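Local coordinates for capsular polysaccharide export system protein KpsC (Thermosulfurimonas dismutans, PDB 6MGB) that probably transfers Kdo from CMP-Kdo in beta-(2,4) linkage during synthesis of the glycolipid that carries Gram-negative bacterial capsules, at residues Q125-I138 with P311-G323. Sequence-based numbering, arbitrary orientation. Where two conformers were deposited one is given.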
loop_
_atom_site.group_PDB
_atom_site.type_symbol
_atom_site.label_atom_id
_atom_site.label_comp_id
_atom_site.label_asym_id
_atom_site.label_seq_id
_atom_site.Cartn_x
_atom_site.Cartn_y
_atom_site.Cartn_z
ATOM N N GLN A 125 -16.582 -11.785 -6.589
ATOM C CA GLN A 125 -15.182 -12.118 -6.351
ATOM C C GLN A 125 -14.613 -11.296 -5.203
ATOM O O GLN A 125 -13.911 -11.830 -4.335
ATOM C CB GLN A 125 -14.359 -11.893 -7.620
ATOM C CG GLN A 125 -14.682 -12.843 -8.758
ATOM C CD GLN A 125 -13.755 -12.659 -9.945
ATOM O OE1 GLN A 125 -12.887 -11.786 -9.938
ATOM N NE2 GLN A 125 -13.932 -13.485 -10.969
ATOM N N ALA A 126 -14.908 -9.993 -5.178
ATOM C CA ALA A 126 -14.378 -9.134 -4.124
ATOM C C ALA A 126 -14.844 -9.596 -2.749
ATOM O O ALA A 126 -14.055 -9.630 -1.797
ATOM C CB ALA A 126 -14.790 -7.683 -4.374
ATOM N N GLU A 127 -16.124 -9.954 -2.623
ATOM C CA GLU A 127 -16.626 -10.481 -1.357
ATOM C C GLU A 127 -15.855 -11.729 -0.944
ATOM O O GLU A 127 -15.468 -11.880 0.220
ATOM C CB GLU A 127 -18.119 -10.792 -1.471
ATOM C CG GLU A 127 -19.012 -9.568 -1.535
ATOM C CD GLU A 127 -20.485 -9.927 -1.554
ATOM O OE1 GLU A 127 -20.808 -11.125 -1.411
ATOM O OE2 GLU A 127 -21.322 -9.011 -1.712
ATOM N N ARG A 128 -15.625 -12.637 -1.893
ATOM C CA ARG A 128 -14.913 -13.875 -1.586
ATOM C C ARG A 128 -13.490 -13.589 -1.127
ATOM O O ARG A 128 -13.030 -14.125 -0.111
ATOM C CB ARG A 128 -14.910 -14.790 -2.812
ATOM C CG ARG A 128 -16.138 -15.679 -2.933
ATOM C CD ARG A 128 -16.596 -15.799 -4.379
ATOM N NE ARG A 128 -15.511 -16.184 -5.279
ATOM C CZ ARG A 128 -15.567 -16.090 -6.604
ATOM N NH1 ARG A 128 -16.655 -15.619 -7.198
ATOM N NH2 ARG A 128 -14.530 -16.465 -7.340
ATOM N N ALA A 129 -12.770 -12.747 -1.871
ATOM C CA ALA A 129 -11.385 -12.452 -1.520
ATOM C C ALA A 129 -11.299 -11.740 -0.176
ATOM O O ALA A 129 -10.414 -12.033 0.636
ATOM C CB ALA A 129 -10.737 -11.610 -2.618
ATOM N N LEU A 130 -12.216 -10.805 0.079
ATOM C CA LEU A 130 -12.194 -10.076 1.342
ATOM C C LEU A 130 -12.421 -11.016 2.521
ATOM O O LEU A 130 -11.734 -10.919 3.544
ATOM C CB LEU A 130 -13.245 -8.966 1.319
ATOM C CG LEU A 130 -13.362 -8.088 2.567
ATOM C CD1 LEU A 130 -12.052 -7.369 2.869
ATOM C CD2 LEU A 130 -14.492 -7.085 2.387
ATOM N N LYS A 131 -13.375 -11.942 2.395
ATOM C CA LYS A 131 -13.625 -12.885 3.478
ATOM C C LYS A 131 -12.402 -13.756 3.741
ATOM O O LYS A 131 -12.033 -13.987 4.899
ATOM C CB LYS A 131 -14.841 -13.755 3.155
ATOM C CG LYS A 131 -15.118 -14.824 4.202
ATOM C CD LYS A 131 -16.381 -15.611 3.899
ATOM C CE LYS A 131 -16.496 -16.825 4.810
ATOM N NZ LYS A 131 -16.369 -16.466 6.251
ATOM N N LEU A 132 -11.760 -14.252 2.680
ATOM C CA LEU A 132 -10.576 -15.086 2.857
ATOM C C LEU A 132 -9.460 -14.318 3.555
ATOM O O LEU A 132 -8.789 -14.852 4.446
ATOM C CB LEU A 132 -10.100 -15.613 1.502
ATOM C CG LEU A 132 -10.928 -16.742 0.881
ATOM C CD1 LEU A 132 -10.566 -16.929 -0.583
ATOM C CD2 LEU A 132 -10.729 -18.046 1.643
ATOM N N ILE A 133 -9.248 -13.059 3.167
ATOM C CA ILE A 133 -8.192 -12.256 3.779
ATOM C C ILE A 133 -8.488 -12.022 5.255
ATOM O O ILE A 133 -7.591 -12.094 6.103
ATOM C CB ILE A 133 -8.020 -10.933 3.011
ATOM C CG1 ILE A 133 -7.385 -11.205 1.645
ATOM C CG2 ILE A 133 -7.174 -9.943 3.806
ATOM C CD1 ILE A 133 -7.423 -10.026 0.694
ATOM N N ARG A 134 -9.746 -11.730 5.586
ATOM C CA ARG A 134 -10.126 -11.534 6.983
ATOM C C ARG A 134 -9.968 -12.822 7.779
ATOM O O ARG A 134 -9.376 -12.832 8.864
ATOM C CB ARG A 134 -11.570 -11.037 7.066
ATOM C CG ARG A 134 -11.791 -9.620 6.566
ATOM C CD ARG A 134 -13.277 -9.330 6.409
ATOM N NE ARG A 134 -13.553 -7.913 6.197
ATOM C CZ ARG A 134 -14.753 -7.418 5.910
ATOM N NH1 ARG A 134 -14.909 -6.113 5.738
ATOM N NH2 ARG A 134 -15.799 -8.226 5.789
ATOM N N ASP A 135 -10.500 -13.926 7.250
ATOM C CA ASP A 135 -10.490 -15.185 7.990
ATOM C C ASP A 135 -9.072 -15.681 8.244
ATOM O O ASP A 135 -8.766 -16.168 9.339
ATOM C CB ASP A 135 -11.297 -16.241 7.234
ATOM C CG ASP A 135 -12.790 -15.976 7.278
ATOM O OD1 ASP A 135 -13.209 -15.036 7.987
ATOM O OD2 ASP A 135 -13.546 -16.707 6.602
ATOM N N HIS A 136 -8.192 -15.571 7.252
ATOM C CA HIS A 136 -6.832 -16.078 7.372
ATOM C C HIS A 136 -5.841 -15.018 7.834
ATOM O O HIS A 136 -4.632 -15.275 7.829
ATOM C CB HIS A 136 -6.378 -16.676 6.039
ATOM C CG HIS A 136 -7.046 -17.974 5.711
ATOM N ND1 HIS A 136 -8.185 -18.052 4.939
ATOM C CD2 HIS A 136 -6.746 -19.245 6.070
ATOM C CE1 HIS A 136 -8.551 -19.316 4.827
ATOM N NE2 HIS A 136 -7.694 -20.060 5.504
ATOM N N LYS A 137 -6.323 -13.846 8.241
ATOM C CA LYS A 137 -5.471 -12.789 8.781
ATOM C C LYS A 137 -4.304 -12.489 7.843
ATOM O O LYS A 137 -3.135 -12.478 8.238
ATOM C CB LYS A 137 -4.975 -13.160 10.180
ATOM C CG LYS A 137 -6.094 -13.417 11.180
ATOM C CD LYS A 137 -5.567 -13.551 12.601
ATOM C CE LYS A 137 -6.690 -13.826 13.591
ATOM N NZ LYS A 137 -7.359 -15.131 13.334
ATOM N N ILE A 138 -4.636 -12.241 6.578
ATOM C CA ILE A 138 -3.649 -11.975 5.537
ATOM C C ILE A 138 -3.387 -10.478 5.471
ATOM O O ILE A 138 -4.281 -9.656 5.698
ATOM C CB ILE A 138 -4.132 -12.536 4.182
ATOM C CG1 ILE A 138 -4.026 -14.063 4.179
ATOM C CG2 ILE A 138 -3.329 -11.946 3.021
ATOM C CD1 ILE A 138 -4.749 -14.730 3.028
ATOM N N PRO A 311 0.956 -15.298 -15.325
ATOM C CA PRO A 311 -0.037 -14.335 -14.833
ATOM C C PRO A 311 -1.219 -15.030 -14.172
ATOM O O PRO A 311 -1.712 -16.053 -14.650
ATOM C CB PRO A 311 -0.459 -13.586 -16.104
ATOM C CG PRO A 311 0.722 -13.697 -17.005
ATOM C CD PRO A 311 1.302 -15.055 -16.737
ATOM N N GLY A 312 -1.668 -14.458 -13.057
ATOM C CA GLY A 312 -2.785 -15.011 -12.315
ATOM C C GLY A 312 -3.686 -13.947 -11.723
ATOM O O GLY A 312 -3.780 -12.838 -12.257
ATOM N N ASN A 313 -4.354 -14.273 -10.616
ATOM C CA ASN A 313 -5.284 -13.359 -9.968
ATOM C C ASN A 313 -5.059 -13.415 -8.463
ATOM O O ASN A 313 -4.224 -14.177 -7.964
ATOM C CB ASN A 313 -6.735 -13.701 -10.331
ATOM C CG ASN A 313 -7.101 -15.132 -9.993
ATOM O OD1 ASN A 313 -6.767 -15.635 -8.922
ATOM N ND2 ASN A 313 -7.785 -15.799 -10.914
ATOM N N ILE A 314 -5.823 -12.599 -7.732
ATOM C CA ILE A 314 -5.614 -12.467 -6.294
ATOM C C ILE A 314 -5.794 -13.804 -5.592
ATOM O O ILE A 314 -5.140 -14.075 -4.577
ATOM C CB ILE A 314 -6.565 -11.398 -5.718
ATOM C CG1 ILE A 314 -6.204 -11.098 -4.260
ATOM C CG2 ILE A 314 -8.014 -11.851 -5.843
ATOM C CD1 ILE A 314 -7.003 -9.964 -3.645
ATOM N N PHE A 315 -6.679 -14.661 -6.107
ATOM C CA PHE A 315 -6.949 -15.932 -5.447
ATOM C C PHE A 315 -5.764 -16.884 -5.547
ATOM O O PHE A 315 -5.587 -17.739 -4.672
ATOM C CB PHE A 315 -8.206 -16.565 -6.044
ATOM C CG PHE A 315 -9.454 -15.760 -5.804
ATOM C CD1 PHE A 315 -10.098 -15.807 -4.578
ATOM C CD2 PHE A 315 -9.976 -14.947 -6.797
ATOM C CE1 PHE A 315 -11.241 -15.067 -4.348
ATOM C CE2 PHE A 315 -11.122 -14.204 -6.573
ATOM C CZ PHE A 315 -11.753 -14.264 -5.346
ATOM N N ASP A 316 -4.944 -16.755 -6.591
ATOM C CA ASP A 316 -3.731 -17.563 -6.672
ATOM C C ASP A 316 -2.762 -17.203 -5.554
ATOM O O ASP A 316 -2.134 -18.084 -4.954
ATOM C CB ASP A 316 -3.064 -17.379 -8.034
ATOM C CG ASP A 316 -3.946 -17.827 -9.181
ATOM O OD1 ASP A 316 -4.642 -18.854 -9.031
ATOM O OD2 ASP A 316 -3.942 -17.151 -10.229
ATOM N N VAL A 317 -2.627 -15.909 -5.258
ATOM C CA VAL A 317 -1.716 -15.481 -4.202
ATOM C C VAL A 317 -2.293 -15.807 -2.831
ATOM O O VAL A 317 -1.567 -16.233 -1.925
ATOM C CB VAL A 317 -1.400 -13.980 -4.359
ATOM C CG1 VAL A 317 -0.762 -13.414 -3.097
ATOM C CG2 VAL A 317 -0.480 -13.767 -5.554
ATOM N N ILE A 318 -3.603 -15.616 -2.651
ATOM C CA ILE A 318 -4.231 -15.968 -1.380
ATOM C C ILE A 318 -3.980 -17.437 -1.062
ATOM O O ILE A 318 -3.486 -17.781 0.017
ATOM C CB ILE A 318 -5.736 -15.642 -1.410
ATOM C CG1 ILE A 318 -5.944 -14.125 -1.446
ATOM C CG2 ILE A 318 -6.442 -16.241 -0.192
ATOM C CD1 ILE A 318 -7.392 -13.691 -1.583
ATOM N N ASN A 319 -4.312 -18.325 -2.003
ATOM C CA ASN A 319 -4.087 -19.750 -1.780
ATOM C C ASN A 319 -2.626 -20.042 -1.464
ATOM O O ASN A 319 -2.331 -20.948 -0.678
ATOM C CB ASN A 319 -4.536 -20.553 -3.000
ATOM C CG ASN A 319 -6.040 -20.755 -3.044
ATOM O OD1 ASN A 319 -6.719 -20.674 -2.020
ATOM N ND2 ASN A 319 -6.567 -21.028 -4.232
ATOM N N HIS A 320 -1.702 -19.288 -2.062
ATOM C CA HIS A 320 -0.288 -19.473 -1.756
ATOM C C HIS A 320 0.040 -18.988 -0.349
ATOM O O HIS A 320 0.816 -19.630 0.369
ATOM C CB HIS A 320 0.568 -18.740 -2.788
ATOM C CG HIS A 320 2.041 -18.881 -2.563
ATOM N ND1 HIS A 320 2.811 -17.871 -2.025
ATOM C CD2 HIS A 320 2.886 -19.913 -2.800
ATOM C CE1 HIS A 320 4.066 -18.274 -1.943
ATOM N NE2 HIS A 320 4.138 -19.509 -2.407
ATOM N N LEU A 321 -0.542 -17.860 0.064
ATOM C CA LEU A 321 -0.264 -17.330 1.395
ATOM C C LEU A 321 -0.842 -18.220 2.487
ATOM O O LEU A 321 -0.278 -18.293 3.585
ATOM C CB LEU A 321 -0.818 -15.911 1.525
ATOM C CG LEU A 321 -0.149 -14.826 0.676
ATOM C CD1 LEU A 321 -0.869 -13.500 0.862
ATOM C CD2 LEU A 321 1.325 -14.681 1.019
ATOM N N ILE A 322 -1.957 -18.901 2.214
ATOM C CA ILE A 322 -2.537 -19.798 3.210
ATOM C C ILE A 322 -1.591 -20.958 3.487
ATOM O O ILE A 322 -1.377 -21.341 4.644
ATOM C CB ILE A 322 -3.922 -20.290 2.747
ATOM C CG1 ILE A 322 -4.898 -19.111 2.666
ATOM C CG2 ILE A 322 -4.457 -21.365 3.696
ATOM C CD1 ILE A 322 -6.286 -19.473 2.161
ATOM N N GLY A 323 -1.011 -21.532 2.439
ATOM C CA GLY A 323 -0.108 -22.659 2.589
ATOM C C GLY A 323 1.322 -22.232 2.857
ATOM O O GLY A 323 1.806 -22.324 3.986
#
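Phe-315 is the knob of this helix pair, its ring pushed into a hollow lined by Gln-125, Arg-128, Ala-129 and Leu-132. The ring tip reaches the helix backbone, CZ lying 3.4 Å from Gln-125 O, while Leu-132 CD1 and Arg-128 CB border the ring edge. With chi1 at -64°, the ring swings across the gap although its CB does not face the partner helix. Ala-129 forms the floor of the hollow, its CB 3.9 Å from Phe-315 CE1.

One turn on, Ile-318 splits its two branches: CD1 fits between Ala-129 CB and Ile-133 CG1, whereas CG2 meets Leu-132 CB and, at 3.9 Å, Ile-138 CD1. Ile-138 also sets its CG2 against Leu-321 CD1, 3.6 Å away. At the outer end, the methyl CD1 of Ile-322 sits over the centre of one face of the His-136 ring, 3.6 Å from the centroid, in a CH-pi contact. That ring is steadied by its ND1, which donates in the ring plane to Leu-132 O at 3.3 Å.

A Schellman motif at Lys-137 ends helix 120-135 and turns Ile-138 back toward helix 314-322, which itself starts with a capping box of Asn-313 and Asp-316. After strands 302-305 and 310-312 return the chain to the mixed sheet, the apolar seam packs helix 314-322 nearly parallel (18°) to residues 125-135 beside the CMP pocket, consistent with the way the C-terminal end of a GT-B glycosyltransferase crosses back to the N-terminal domain.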